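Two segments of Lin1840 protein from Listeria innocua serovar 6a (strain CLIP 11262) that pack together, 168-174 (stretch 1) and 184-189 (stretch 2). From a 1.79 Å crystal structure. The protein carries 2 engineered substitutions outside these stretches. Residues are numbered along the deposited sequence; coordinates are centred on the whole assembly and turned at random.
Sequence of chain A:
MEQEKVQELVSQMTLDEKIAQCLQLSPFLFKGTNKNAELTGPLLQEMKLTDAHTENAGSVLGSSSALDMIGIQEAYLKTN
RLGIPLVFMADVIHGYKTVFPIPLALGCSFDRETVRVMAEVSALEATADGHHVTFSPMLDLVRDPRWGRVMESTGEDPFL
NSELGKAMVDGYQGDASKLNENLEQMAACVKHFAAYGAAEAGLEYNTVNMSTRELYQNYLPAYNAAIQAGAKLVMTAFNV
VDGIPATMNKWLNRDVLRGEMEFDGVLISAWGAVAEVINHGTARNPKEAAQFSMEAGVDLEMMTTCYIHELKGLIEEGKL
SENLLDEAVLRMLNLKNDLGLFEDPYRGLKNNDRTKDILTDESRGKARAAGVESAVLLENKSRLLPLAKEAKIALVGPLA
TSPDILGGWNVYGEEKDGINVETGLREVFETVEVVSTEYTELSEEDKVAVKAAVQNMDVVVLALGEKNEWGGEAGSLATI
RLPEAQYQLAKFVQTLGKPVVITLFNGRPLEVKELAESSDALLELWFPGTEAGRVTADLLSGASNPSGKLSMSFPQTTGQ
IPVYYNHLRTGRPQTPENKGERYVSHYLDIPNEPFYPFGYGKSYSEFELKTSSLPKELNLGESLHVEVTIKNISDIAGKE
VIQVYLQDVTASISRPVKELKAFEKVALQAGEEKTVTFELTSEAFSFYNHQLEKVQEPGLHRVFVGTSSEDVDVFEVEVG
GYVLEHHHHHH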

# COMPACT_ATOMS: atom_id res chain seq x y z
N MET A 168 10.58 25.26 10.94
CA MET A 168 11.82 24.66 11.48
C MET A 168 13.05 25.25 10.84
O MET A 168 14.02 25.64 11.53
N VAL A 169 13.00 25.39 9.51
CA VAL A 169 14.14 25.98 8.77
C VAL A 169 14.43 27.40 9.30
O VAL A 169 15.57 27.76 9.57
N ASP A 170 13.37 28.21 9.45
CA ASP A 170 13.49 29.57 9.97
C ASP A 170 14.10 29.55 11.40
O ASP A 170 14.99 30.32 11.72
N GLY A 171 13.61 28.66 12.24
CA GLY A 171 14.13 28.51 13.60
C GLY A 171 15.60 28.14 13.66
O GLY A 171 16.41 28.72 14.45
N TYR A 172 16.00 27.20 12.82
CA TYR A 172 17.44 26.75 12.83
C TYR A 172 18.35 27.82 12.26
O TYR A 172 19.37 28.11 12.84
N GLN A 173 17.96 28.37 11.11
CA GLN A 173 18.87 29.15 10.31
C GLN A 173 18.76 30.65 10.56
O GLN A 173 19.70 31.41 10.29
N GLY A 174 17.62 31.11 10.99
CA GLY A 174 17.28 32.54 10.82
C GLY A 174 17.44 33.03 9.40
O GLY A 174 16.99 32.38 8.47
N GLU A 184 24.76 31.47 16.57
CA GLU A 184 23.83 30.65 17.39
C GLU A 184 22.72 29.98 16.55
O GLU A 184 21.95 29.17 17.06
N GLN A 185 22.66 30.36 15.28
CA GLN A 185 21.89 29.65 14.24
C GLN A 185 22.79 28.70 13.49
O GLN A 185 24.03 28.81 13.53
N MET A 186 22.19 27.74 12.78
CA MET A 186 22.95 26.71 12.09
C MET A 186 22.26 26.38 10.76
O MET A 186 21.10 26.73 10.54
N ALA A 187 22.97 25.69 9.88
CA ALA A 187 22.38 25.23 8.63
C ALA A 187 21.44 24.05 8.88
O ALA A 187 21.73 23.12 9.65
N ALA A 188 20.33 24.07 8.14
CA ALA A 188 19.37 22.98 8.11
C ALA A 188 19.61 22.13 6.88
O ALA A 188 20.07 22.62 5.88
N CYS A 189 19.28 20.84 6.96
CA CYS A 189 19.35 19.90 5.90
C CYS A 189 17.99 19.17 5.82
O CYS A 189 17.64 18.38 6.67

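What does the chain entering the strand put against the end of the helix? Q185 and A188 both have CA-to-CB bonds pointing toward stretch 1, while M186 and A187 point away. With chi1 and chi2 both m, Q185 folds its amide back to the last turn of the helix, where it meets two successive carbonyls. Its NE2 gives one hydrogen bond to Y172 O at 2.8 Å and another to G171 O at 3.0 Å, the latter more bent, with an N-H...O angle of 131°. Y172 O also accepts from M186 N at 2.8 Å, so side chain and backbone converge on one carbonyl.

What does the small bump of A188 fit against? Its methyl lies among three helix side chains: Q173 OE1 is 3.5 Å from A188 CB, Y172 CD2 is 4.0 Å from it, and V169 CG2, on a t rotamer, is a looser 4.5 Å from the same CB. The tyrosine, chi1 m, meets the methyl obliquely while the end of its side chain leads away from stretch 2.

How does Q173 reach the strand when its CA-to-CB bond points away overall? An m, t conformation brings its end back alongside the backbone of stretch 2. There Q173 OE1 accepts a hydrogen bond from A188 N at 2.8 Å, nearly straight at 168°. On the way, Q173 CG passes 3.2 Å from M186 O, and Q173 CA makes a CA-H...O contact with that same oxygen at 3.3 Å.

What completes the fit at M186 and G174? M186, chi1 p, points away, yet its CG still lies 4.3 Å from Y172 CB. At G174, positive phi favours glycine, and an ideal CB would sit only 3.5 Å from Q185 CD, so the bare backbone of G174 lets the folded glutamine lie close, with G174 N 3.6 Å from Q185 NE2.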

# COMPACT_ATOMS: atom_id res chain seq x y z
CB MET A 168 11.84 23.17 11.27
CG MET A 168 11.06 22.34 12.22
SD MET A 168 11.70 20.61 12.34
CE MET A 168 10.12 20.00 12.90
CB VAL A 169 13.88 25.98 7.27
CG1 VAL A 169 14.95 26.82 6.53
CG2 VAL A 169 13.85 24.57 6.72
CB ASP A 170 12.12 30.20 9.96
CG ASP A 170 12.15 31.66 10.37
OD1 ASP A 170 13.16 32.38 10.12
OD2 ASP A 170 11.13 32.10 10.94
CB TYR A 172 17.65 25.46 12.02
CG TYR A 172 17.00 24.19 12.56
CD1 TYR A 172 17.23 23.76 13.85
CD2 TYR A 172 16.28 23.32 11.72
CE1 TYR A 172 16.70 22.58 14.32
CE2 TYR A 172 15.72 22.15 12.24
CZ TYR A 172 15.94 21.78 13.53
OH TYR A 172 15.40 20.60 14.02
CB GLN A 173 18.63 28.88 8.81
CG GLN A 173 18.77 27.44 8.39
CD GLN A 173 18.87 27.21 6.92
OE1 GLN A 173 19.47 26.20 6.49
NE2 GLN A 173 18.29 28.09 6.12
CB GLU A 184 23.11 31.48 18.46
CG GLU A 184 24.07 32.00 19.53
CD GLU A 184 23.39 32.94 20.54
OE1 GLU A 184 22.12 33.09 20.49
OE2 GLU A 184 24.13 33.51 21.39
CB GLN A 185 21.38 30.66 13.22
CG GLN A 185 20.68 31.87 13.74
CD GLN A 185 19.45 31.60 14.47
OE1 GLN A 185 19.04 32.45 15.24
NE2 GLN A 185 18.83 30.44 14.28
CB MET A 186 23.05 25.47 12.96
CG MET A 186 21.76 24.67 13.15
SD MET A 186 21.86 23.45 14.46
CE MET A 186 23.31 22.53 14.04
CB ALA A 187 23.42 24.85 7.64
CB ALA A 188 17.96 23.55 8.14
CB CYS A 189 20.41 18.85 6.17
SG CYS A 189 20.61 17.61 4.92